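Local coordinates for oxidoreductase, NAD-binding/iron-sulfur cluster-binding protein (Nitratireductor pacificus pht-3B, PDB 6ZXU), which carries out catabolic reductive dehalogenation, using cobalamin together with two iron-sulfur clusters of the [4Fe-4S] type, at residues A[637-642]-A[658-663]; A[432-437]-A[446-451]; A[361-366]-A[520-525]. All coordinates share one frame; numbering follows the deposited sequence.

Contact 1. Residues A[637-642]-A[658-663]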
loop_
_atom_site.group_PDB
_atom_site.type_symbol
_atom_site.label_atom_id
_atom_site.label_comp_id
_atom_site.label_asym_id
_atom_site.label_seq_id
_atom_site.Cartn_x
_atom_site.Cartn_y
_atom_site.Cartn_z
ATOM N N ILE A 637 -6.754 8.624 19.392
ATOM C CA ILE A 637 -5.712 7.694 19.848
ATOM C C ILE A 637 -4.799 7.247 18.718
ATOM O O ILE A 637 -3.668 6.919 18.946
ATOM C CB ILE A 637 -6.372 6.468 20.514
ATOM C CG1 ILE A 637 -6.856 6.906 21.895
ATOM C CG2 ILE A 637 -5.414 5.359 20.805
ATOM C CD1 ILE A 637 -8.083 6.167 22.403
ATOM N N LYS A 638 -5.331 7.195 17.503
ATOM C CA LYS A 638 -4.565 6.698 16.359
ATOM C C LYS A 638 -3.730 7.764 15.629
ATOM O O LYS A 638 -3.124 7.490 14.601
ATOM C CB LYS A 638 -5.502 6.020 15.402
ATOM C CG LYS A 638 -6.357 4.865 15.974
ATOM C CD LYS A 638 -5.481 3.704 16.348
ATOM C CE LYS A 638 -6.332 2.519 16.663
ATOM N NZ LYS A 638 -5.447 1.353 16.854
ATOM N N ARG A 639 -3.727 9.003 16.099
ATOM C CA ARG A 639 -2.984 10.057 15.479
ATOM C C ARG A 639 -1.549 10.035 15.953
ATOM O O ARG A 639 -1.172 10.751 16.882
ATOM C CB ARG A 639 -3.670 11.406 15.716
ATOM C CG ARG A 639 -3.066 12.547 14.902
ATOM C CD ARG A 639 -4.023 13.689 14.855
ATOM N NE ARG A 639 -3.438 14.914 14.352
ATOM C CZ ARG A 639 -4.115 16.073 14.372
ATOM N NH1 ARG A 639 -5.358 16.102 14.836
ATOM N NH2 ARG A 639 -3.594 17.196 13.894
ATOM N N TRP A 640 -0.723 9.208 15.328
ATOM C CA TRP A 640 0.593 8.980 15.843
ATOM C C TRP A 640 1.660 9.856 15.194
ATOM O O TRP A 640 2.806 9.846 15.666
ATOM C CB TRP A 640 1.004 7.520 15.569
ATOM C CG TRP A 640 0.893 7.088 14.122
ATOM C CD1 TRP A 640 -0.227 6.499 13.529
ATOM C CD2 TRP A 640 1.890 7.177 13.086
ATOM N NE1 TRP A 640 0.013 6.242 12.185
ATOM C CE2 TRP A 640 1.297 6.637 11.889
ATOM C CE3 TRP A 640 3.172 7.690 13.037
ATOM C CZ2 TRP A 640 1.976 6.607 10.695
ATOM C CZ3 TRP A 640 3.827 7.702 11.863
ATOM C CH2 TRP A 640 3.254 7.140 10.702
ATOM N N TRP A 641 1.339 10.521 14.075
ATOM C CA TRP A 641 2.357 11.251 13.270
ATOM C C TRP A 641 2.452 12.707 13.724
ATOM O O TRP A 641 1.541 13.252 14.379
ATOM C CB TRP A 641 1.992 11.195 11.745
ATOM C CG TRP A 641 0.613 11.757 11.442
ATOM C CD1 TRP A 641 0.303 13.053 11.086
ATOM C CD2 TRP A 641 -0.621 11.054 11.495
ATOM N NE1 TRP A 641 -1.044 13.187 10.954
ATOM C CE2 TRP A 641 -1.628 11.961 11.179
ATOM C CE3 TRP A 641 -0.962 9.725 11.758
ATOM C CZ2 TRP A 641 -2.956 11.601 11.199
ATOM C CZ3 TRP A 641 -2.260 9.367 11.782
ATOM C CH2 TRP A 641 -3.264 10.295 11.497
ATOM N N PHE A 642 3.565 13.340 13.344
ATOM C CA PHE A 642 3.790 14.779 13.565
ATOM C C PHE A 642 3.214 15.595 12.417
ATOM O O PHE A 642 3.271 15.172 11.266
ATOM C CB PHE A 642 5.295 15.078 13.665
ATOM C CG PHE A 642 6.024 14.415 14.808
ATOM C CD1 PHE A 642 5.389 14.059 15.968
ATOM C CD2 PHE A 642 7.392 14.188 14.687
ATOM C CE1 PHE A 642 6.048 13.454 16.988
ATOM C CE2 PHE A 642 8.095 13.612 15.707
ATOM C CZ PHE A 642 7.421 13.249 16.857
ATOM N N THR A 658 -4.142 22.644 9.580
ATOM C CA THR A 658 -4.314 21.223 9.395
ATOM C C THR A 658 -5.771 20.902 9.327
ATOM O O THR A 658 -6.559 21.318 10.162
ATOM C CB THR A 658 -3.667 20.497 10.546
ATOM O OG1 THR A 658 -2.258 20.797 10.538
ATOM C CG2 THR A 658 -3.879 19.003 10.473
ATOM N N ASN A 659 -6.152 20.133 8.303
ATOM C CA ASN A 659 -7.536 19.612 8.200
ATOM C C ASN A 659 -7.839 18.666 9.308
ATOM O O ASN A 659 -7.038 17.771 9.624
ATOM C CB ASN A 659 -7.761 18.876 6.837
ATOM C CG ASN A 659 -7.717 19.823 5.685
ATOM O OD1 ASN A 659 -8.457 20.808 5.658
ATOM N ND2 ASN A 659 -6.831 19.568 4.720
ATOM N N GLU A 660 -8.980 18.870 9.958
ATOM C CA GLU A 660 -9.480 17.998 11.046
ATOM C C GLU A 660 -10.977 17.845 10.864
ATOM O O GLU A 660 -11.782 18.211 11.692
ATOM C CB GLU A 660 -9.123 18.540 12.423
ATOM C CG GLU A 660 -7.633 18.669 12.599
ATOM C CD GLU A 660 -7.295 19.400 13.908
ATOM O OE1 GLU A 660 -7.972 20.494 14.207
ATOM O OE2 GLU A 660 -6.351 18.882 14.609
ATOM N N ARG A 661 -11.330 17.232 9.759
ATOM C CA ARG A 661 -12.703 17.126 9.351
ATOM C C ARG A 661 -13.437 16.043 10.134
ATOM O O ARG A 661 -12.908 14.991 10.471
ATOM C CB ARG A 661 -12.728 16.821 7.830
ATOM C CG ARG A 661 -12.121 17.915 7.022
ATOM C CD ARG A 661 -12.339 17.660 5.550
ATOM N NE ARG A 661 -11.577 18.590 4.810
ATOM C CZ ARG A 661 -12.039 19.754 4.412
ATOM N NH1 ARG A 661 -13.276 20.123 4.726
ATOM N NH2 ARG A 661 -11.290 20.554 3.701
ATOM N N ASP A 662 -14.705 16.323 10.373
ATOM C CA ASP A 662 -15.629 15.410 11.018
ATOM C C ASP A 662 -16.750 15.118 10.029
ATOM O O ASP A 662 -16.864 15.801 8.983
ATOM C CB ASP A 662 -16.204 16.140 12.256
ATOM C CG ASP A 662 -15.082 16.552 13.270
ATOM O OD1 ASP A 662 -14.075 15.786 13.450
ATOM O OD2 ASP A 662 -15.247 17.644 13.883
ATOM N N LEU A 663 -17.622 14.209 10.405
ATOM C CA LEU A 663 -18.764 13.911 9.554
ATOM C C LEU A 663 -19.518 15.175 9.159
ATOM O O LEU A 663 -19.518 16.118 9.943
ATOM C CB LEU A 663 -19.622 12.942 10.245
ATOM C CG LEU A 663 -18.945 11.575 10.404
ATOM C CD1 LEU A 663 -19.650 10.742 11.461
ATOM C CD2 LEU A 663 -19.018 10.810 9.085
#

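Contact 2. Residues A[432-437]-A[446-451]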
loop_
_atom_site.group_PDB
_atom_site.type_symbol
_atom_site.label_atom_id
_atom_site.label_comp_id
_atom_site.label_asym_id
_atom_site.label_seq_id
_atom_site.Cartn_x
_atom_site.Cartn_y
_atom_site.Cartn_z
ATOM N N TYR A 432 -5.787 0.587 7.747
ATOM C CA TYR A 432 -6.969 0.988 8.453
ATOM C C TYR A 432 -6.686 1.895 9.666
ATOM O O TYR A 432 -7.335 2.935 9.841
ATOM C CB TYR A 432 -7.824 -0.218 8.873
ATOM C CG TYR A 432 -9.066 0.200 9.677
ATOM C CD1 TYR A 432 -10.153 0.763 9.075
ATOM C CD2 TYR A 432 -9.089 0.098 11.054
ATOM C CE1 TYR A 432 -11.245 1.122 9.773
ATOM C CE2 TYR A 432 -10.163 0.527 11.767
ATOM C CZ TYR A 432 -11.263 0.999 11.121
ATOM O OH TYR A 432 -12.337 1.407 11.880
ATOM N N GLU A 433 -5.682 1.533 10.457
ATOM C CA GLU A 433 -5.552 2.149 11.800
ATOM C C GLU A 433 -4.983 3.570 11.679
ATOM O O GLU A 433 -5.486 4.460 12.358
ATOM C CB GLU A 433 -4.674 1.326 12.711
ATOM C CG GLU A 433 -5.449 0.134 13.316
ATOM C CD GLU A 433 -5.664 -1.090 12.361
ATOM O OE1 GLU A 433 -6.444 -2.066 12.740
ATOM O OE2 GLU A 433 -5.073 -1.058 11.212
ATOM N N THR A 434 -4.092 3.798 10.738
ATOM C CA THR A 434 -3.622 5.134 10.497
ATOM C C THR A 434 -4.750 6.026 9.943
ATOM O O THR A 434 -4.967 7.149 10.384
ATOM C CB THR A 434 -2.421 5.159 9.570
ATOM O OG1 THR A 434 -1.313 4.582 10.238
ATOM C CG2 THR A 434 -2.037 6.563 9.167
ATOM N N MET A 435 -5.530 5.509 8.998
ATOM C CA MET A 435 -6.586 6.287 8.433
ATOM C C MET A 435 -7.649 6.644 9.458
ATOM O O MET A 435 -8.329 7.681 9.303
ATOM C CB MET A 435 -7.214 5.535 7.205
ATOM C CG MET A 435 -7.709 6.428 6.113
ATOM S SD MET A 435 -8.190 5.422 4.597
ATOM C CE MET A 435 -6.581 4.852 4.001
ATOM N N GLU A 436 -7.828 5.824 10.481
ATOM C CA GLU A 436 -8.786 6.118 11.533
ATOM C C GLU A 436 -8.454 7.409 12.290
ATOM O O GLU A 436 -9.336 8.086 12.711
ATOM C CB GLU A 436 -8.871 4.940 12.542
ATOM C CG GLU A 436 -9.913 3.889 12.174
ATOM C CD GLU A 436 -11.345 4.482 11.824
ATOM O OE1 GLU A 436 -11.733 4.588 10.596
ATOM O OE2 GLU A 436 -12.090 4.882 12.785
ATOM N N GLY A 437 -7.171 7.665 12.517
ATOM C CA GLY A 437 -6.723 8.848 13.210
ATOM C C GLY A 437 -6.791 10.122 12.376
ATOM O O GLY A 437 -6.722 11.196 12.904
ATOM N N ALA A 446 -0.650 11.690 1.973
ATOM C CA ALA A 446 0.232 11.285 0.928
ATOM C C ALA A 446 1.236 10.234 1.385
ATOM O O ALA A 446 1.670 9.402 0.564
ATOM C CB ALA A 446 0.979 12.449 0.358
ATOM N N SER A 447 1.612 10.232 2.663
ATOM C CA SER A 447 2.489 9.165 3.165
ATOM C C SER A 447 1.800 7.829 3.160
ATOM O O SER A 447 2.458 6.787 2.954
ATOM C CB SER A 447 3.000 9.532 4.605
ATOM O OG SER A 447 3.967 10.555 4.589
ATOM N N GLN A 448 0.485 7.788 3.364
ATOM C CA GLN A 448 -0.265 6.551 3.215
ATOM C C GLN A 448 -0.264 6.064 1.787
ATOM O O GLN A 448 -0.051 4.871 1.513
ATOM C CB GLN A 448 -1.710 6.703 3.716
ATOM C CG GLN A 448 -1.842 6.826 5.242
ATOM C CD GLN A 448 -3.237 6.431 5.763
ATOM O OE1 GLN A 448 -4.110 7.292 5.928
ATOM N NE2 GLN A 448 -3.457 5.101 5.993
ATOM N N SER A 449 -0.445 6.956 0.858
ATOM C CA SER A 449 -0.353 6.604 -0.597
ATOM C C SER A 449 1.025 6.097 -0.971
ATOM O O SER A 449 1.167 5.070 -1.631
ATOM C CB SER A 449 -0.679 7.836 -1.462
ATOM O OG SER A 449 -2.012 8.205 -1.296
ATOM N N MET A 450 2.056 6.795 -0.522
ATOM C CA MET A 450 3.434 6.488 -0.957
ATOM C C MET A 450 3.947 5.205 -0.363
ATOM O O MET A 450 4.693 4.485 -1.027
ATOM C CB MET A 450 4.394 7.642 -0.611
ATOM C CG MET A 450 4.190 8.929 -1.393
ATOM S SD MET A 450 4.471 8.694 -3.186
ATOM C CE MET A 450 2.968 9.501 -3.889
ATOM N N ARG A 451 3.633 4.942 0.907
ATOM C CA ARG A 451 3.991 3.653 1.478
ATOM C C ARG A 451 3.479 2.506 0.602
ATOM O O ARG A 451 4.192 1.603 0.254
ATOM C CB ARG A 451 3.435 3.497 2.876
ATOM C CG ARG A 451 3.551 2.062 3.408
ATOM C CD ARG A 451 2.682 1.722 4.570
ATOM N NE ARG A 451 2.505 0.290 4.736
ATOM C CZ ARG A 451 1.557 -0.409 4.090
ATOM N NH1 ARG A 451 0.655 0.219 3.312
ATOM N NH2 ARG A 451 1.458 -1.707 4.244
#

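Contact 3. Residues A[361-366]-A[520-525]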
loop_
_atom_site.group_PDB
_atom_site.type_symbol
_atom_site.label_atom_id
_atom_site.label_comp_id
_atom_site.label_asym_id
_atom_site.label_seq_id
_atom_site.Cartn_x
_atom_site.Cartn_y
_atom_site.Cartn_z
ATOM N N ARG A 361 10.263 -4.619 -22.312
ATOM C CA ARG A 361 9.108 -4.658 -23.193
ATOM C C ARG A 361 9.272 -5.656 -24.352
ATOM O O ARG A 361 8.292 -6.058 -24.931
ATOM C CB ARG A 361 8.835 -3.288 -23.757
ATOM C CG ARG A 361 8.568 -2.190 -22.762
ATOM C CD ARG A 361 8.394 -0.884 -23.436
ATOM N NE ARG A 361 8.269 0.281 -22.529
ATOM C CZ ARG A 361 9.288 0.857 -21.886
ATOM N NH1 ARG A 361 10.500 0.348 -21.991
ATOM N NH2 ARG A 361 9.095 1.916 -21.116
ATOM N N GLU A 362 10.501 -6.105 -24.606
ATOM C CA GLU A 362 10.784 -6.987 -25.762
ATOM C C GLU A 362 10.577 -8.433 -25.405
ATOM O O GLU A 362 10.743 -8.813 -24.250
ATOM C CB GLU A 362 12.225 -6.765 -26.256
ATOM C CG GLU A 362 13.289 -7.566 -25.465
ATOM C CD GLU A 362 13.964 -6.824 -24.244
ATOM O OE1 GLU A 362 14.846 -7.472 -23.584
ATOM O OE2 GLU A 362 13.625 -5.616 -23.914
ATOM N N LYS A 363 10.212 -9.266 -26.402
ATOM C CA LYS A 363 10.038 -10.713 -26.155
ATOM C C LYS A 363 11.345 -11.319 -25.697
ATOM O O LYS A 363 12.435 -10.898 -26.138
ATOM C CB LYS A 363 9.525 -11.457 -27.384
ATOM C CG LYS A 363 8.162 -10.984 -27.827
ATOM C CD LYS A 363 7.051 -11.238 -26.799
ATOM C CE LYS A 363 5.674 -10.623 -27.234
ATOM N NZ LYS A 363 4.594 -10.623 -26.131
ATOM N N LEU A 364 11.241 -12.266 -24.779
ATOM C CA LEU A 364 12.402 -13.026 -24.368
ATOM C C LEU A 364 12.203 -14.464 -24.763
ATOM O O LEU A 364 11.057 -14.922 -24.982
ATOM C CB LEU A 364 12.607 -12.949 -22.847
ATOM C CG LEU A 364 12.939 -11.613 -22.200
ATOM C CD1 LEU A 364 13.134 -11.773 -20.656
ATOM C CD2 LEU A 364 14.120 -10.947 -22.805
ATOM N N ALA A 365 13.300 -15.227 -24.723
ATOM C CA ALA A 365 13.273 -16.699 -24.899
ATOM C C ALA A 365 13.329 -17.413 -23.563
ATOM O O ALA A 365 14.210 -17.089 -22.754
ATOM C CB ALA A 365 14.491 -17.118 -25.730
ATOM N N PRO A 366 12.474 -18.413 -23.370
ATOM C CA PRO A 366 12.544 -19.189 -22.128
ATOM C C PRO A 366 13.937 -19.736 -21.869
ATOM O O PRO A 366 14.593 -20.207 -22.794
ATOM C CB PRO A 366 11.529 -20.306 -22.350
ATOM C CG PRO A 366 10.525 -19.689 -23.307
ATOM C CD PRO A 366 11.304 -18.793 -24.193
ATOM N N THR A 520 3.062 -6.480 -16.017
ATOM C CA THR A 520 2.665 -7.256 -17.194
ATOM C C THR A 520 3.735 -8.294 -17.506
ATOM O O THR A 520 4.900 -8.107 -17.169
ATOM C CB THR A 520 2.388 -6.359 -18.370
ATOM O OG1 THR A 520 3.490 -5.483 -18.619
ATOM C CG2 THR A 520 1.112 -5.494 -18.066
ATOM N N THR A 521 3.323 -9.377 -18.135
ATOM C CA THR A 521 4.218 -10.448 -18.469
ATOM C C THR A 521 3.683 -11.297 -19.598
ATOM O O THR A 521 2.504 -11.336 -19.856
ATOM C CB THR A 521 4.535 -11.306 -17.230
ATOM O OG1 THR A 521 5.565 -12.278 -17.510
ATOM C CG2 THR A 521 3.337 -11.981 -16.616
ATOM N N ASP A 522 4.597 -12.110 -20.179
ATOM C CA ASP A 522 4.228 -13.203 -21.104
ATOM C C ASP A 522 4.152 -14.580 -20.474
ATOM O O ASP A 522 3.715 -15.529 -21.135
ATOM C CB ASP A 522 5.206 -13.226 -22.313
ATOM C CG ASP A 522 5.035 -12.026 -23.211
ATOM O OD1 ASP A 522 3.848 -11.498 -23.353
ATOM O OD2 ASP A 522 6.107 -11.588 -23.737
ATOM N N LEU A 523 4.485 -14.734 -19.187
ATOM C CA LEU A 523 4.326 -16.026 -18.547
ATOM C C LEU A 523 2.925 -16.543 -18.635
ATOM O O LEU A 523 1.992 -15.892 -18.204
ATOM C CB LEU A 523 4.727 -15.951 -17.097
ATOM C CG LEU A 523 4.630 -17.222 -16.314
ATOM C CD1 LEU A 523 5.739 -18.172 -16.766
ATOM C CD2 LEU A 523 4.728 -16.961 -14.813
ATOM N N PRO A 524 2.711 -17.725 -19.227
ATOM C CA PRO A 524 1.323 -18.256 -19.346
ATOM C C PRO A 524 0.700 -18.619 -18.018
ATOM O O PRO A 524 1.288 -19.404 -17.267
ATOM C CB PRO A 524 1.475 -19.531 -20.256
ATOM C CG PRO A 524 2.730 -19.256 -20.998
ATOM C CD PRO A 524 3.656 -18.498 -20.051
ATOM N N MET A 525 -0.483 -18.028 -17.752
ATOM C CA MET A 525 -1.165 -18.207 -16.474
ATOM C C MET A 525 -2.646 -18.309 -16.716
ATOM O O MET A 525 -3.123 -17.572 -17.573
ATOM C CB MET A 525 -0.887 -16.998 -15.567
ATOM C CG MET A 525 0.541 -16.802 -15.185
ATOM S SD MET A 525 0.946 -15.251 -14.328
ATOM C CE MET A 525 0.597 -14.073 -15.625
HETATM O O HOH W 1 8.603 -12.964 -23.476
#

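Contact 1. Residues A[637-642]-A[658-663]
The side chains of R639 and E660 cross at about a right angle and join in a salt bridge between two surface loops, away from the annotated sites. The guanidinium and carboxylate planes stand 85° apart, yet E660 OE2 lies in the plane of the guanidinium, at its edge. That single oxygen takes both terminal nitrogens: R639 NH1 reaches E660 OE2 at 3.0 Å in a fairly straight bond, N-H...O angle 162°, on the anti side of OE2 and a little out of the carboxylate plane. The second bond, from R639 NH2 to E660 OE2, is weak and 3.3 Å long. The geometry is thus a fork with one oxygen between two prongs, not the side-by-side pairing of two oxygens with two nitrogens.

With CG anti to the backbone N (chi1 -171°) and the chain extended as far as NE, R639 spans the gap between two backbones that stay well apart. The stronger partner of the guanidinium is D643, whose OD2 forms a salt bridge with R639 NH2 and probably helps to fix its rotation. T658 comes from the opposite direction and sets its methyl CG2 3.9 Å from R639 NH2, obliquely, while its hydroxyl bonds to W443. Nearer the backbone, R639 CG rests 3.8 Å above one face of the W641 ring, offset toward the rim, so the start of the arm lies over the indole before its charged end crosses to E660.

R639 is the centre of an inverse gamma turn, between helix 619-628 and strand 645-647. The partner loop follows strand 650-652, and its R661 and N659 both bond to D441. W640 and F642 pack against helix 103-116, and F642 reaches helix 168-190 as well.

Contact 2. Residues A[432-437]-A[446-451]
T434 covers one face of the Q448 carboxamide, while M435 wraps its outer end. The T434 methyl CG2 sits directly above Q448 CD, 3.6 Å away. T434 CB lies beside the methyl, above the same face. M435 meets the outer end of the amide: its CB is 3.8 Å from Q448 OE1, and its CG touches the same oxygen. The terminal methyl of M435, brought back by the bend at chi3 (-70°), comes from the other side of the plane, obliquely, with CE 3.7 Å from Q448 NE2.

No hydrogen bond links the two segments, so what fixes the rotation of the amide comes from just before the first of them. Q448 NE2 donates to the carbonyl of Q430 and, weakly, to that of G431, which leaves the aliphatic atoms of T434 and M435 to do the enclosing. This is helix-to-helix packing across a short connection, in which the long helix 445-469 sends one extended glutamine against the brief helix 432-437 and the chain that leads into it. Q430 is a cobalamin-binding residue, and S449, next after Q448, touches the cofactor, so the junction borders the cobalamin pocket, with the Q448 side chain about 7 Å from the cofactor and itself not touching it.

The side chains of T434 and Q448 run antiparallel alongside one another, and F116 of helix 103-116 packs on both. T434 OG1, turned from the amide, accepts a hydrogen bond from W640.

Contact 3. Residues A[361-366]-A[520-525]
K363 places CG anti to its carbonyl carbon (chi1 -62°) and then bends at chi2 (-64°), which folds the chain toward D522; the aspartate, with its CG also anti to the carbonyl carbon, turns its carboxylate to meet it. The two side chains cross at about a right angle. K363 NZ stands midway between the two oxygens, 3.0 Å from both D522 OD1 and D522 OD2, and forms a salt bridge whose individual hydrogen bonds are weak. The ammonium's stronger partner is the carbonyl of Y419, and D522 OD1 also accepts from the backbone N of D421.

A water adds a second link: L364 N donates to it at 3.0 Å, and it donates to D522 OD2. Replacing D522 with an alanine would probably leave the K363 ammonium without its counter-charge and D421 N without this acceptor, and cut the water link from L364 N, so that the 361-366 loop would be held less firmly.

At D522 the chain leaves its strand through an ST turn: T521 OG1 accepts from L523 N at 3.2 Å, almost in line (178°). That strand, 514-521, lies between strands 422-429 and 474-477 in a four-stranded antiparallel sheet.

Overall arrangement
Along the chain the order is 361-366, then both segments of contact 2, then 520-525, and last contact 1; contact 3 therefore spans the stretch that contains contact 2. Contacts 1 and 2 are neighbours, their centres 11 Å apart, and they touch: K638 packs on E433, and W641 on G437. Contact 3 lies apart, its centre 45 Å from that of contact 1, on the opposite side of the chain's centre. Helix 445-469 joins contacts 2 and 3: it carries Q448 and touches L364 and T521. Contact 2 lies in the buried interior beside cobalamin, whereas contacts 1 and 3 join surface loops, the first close by and the second about 35 Å away, centre to centre.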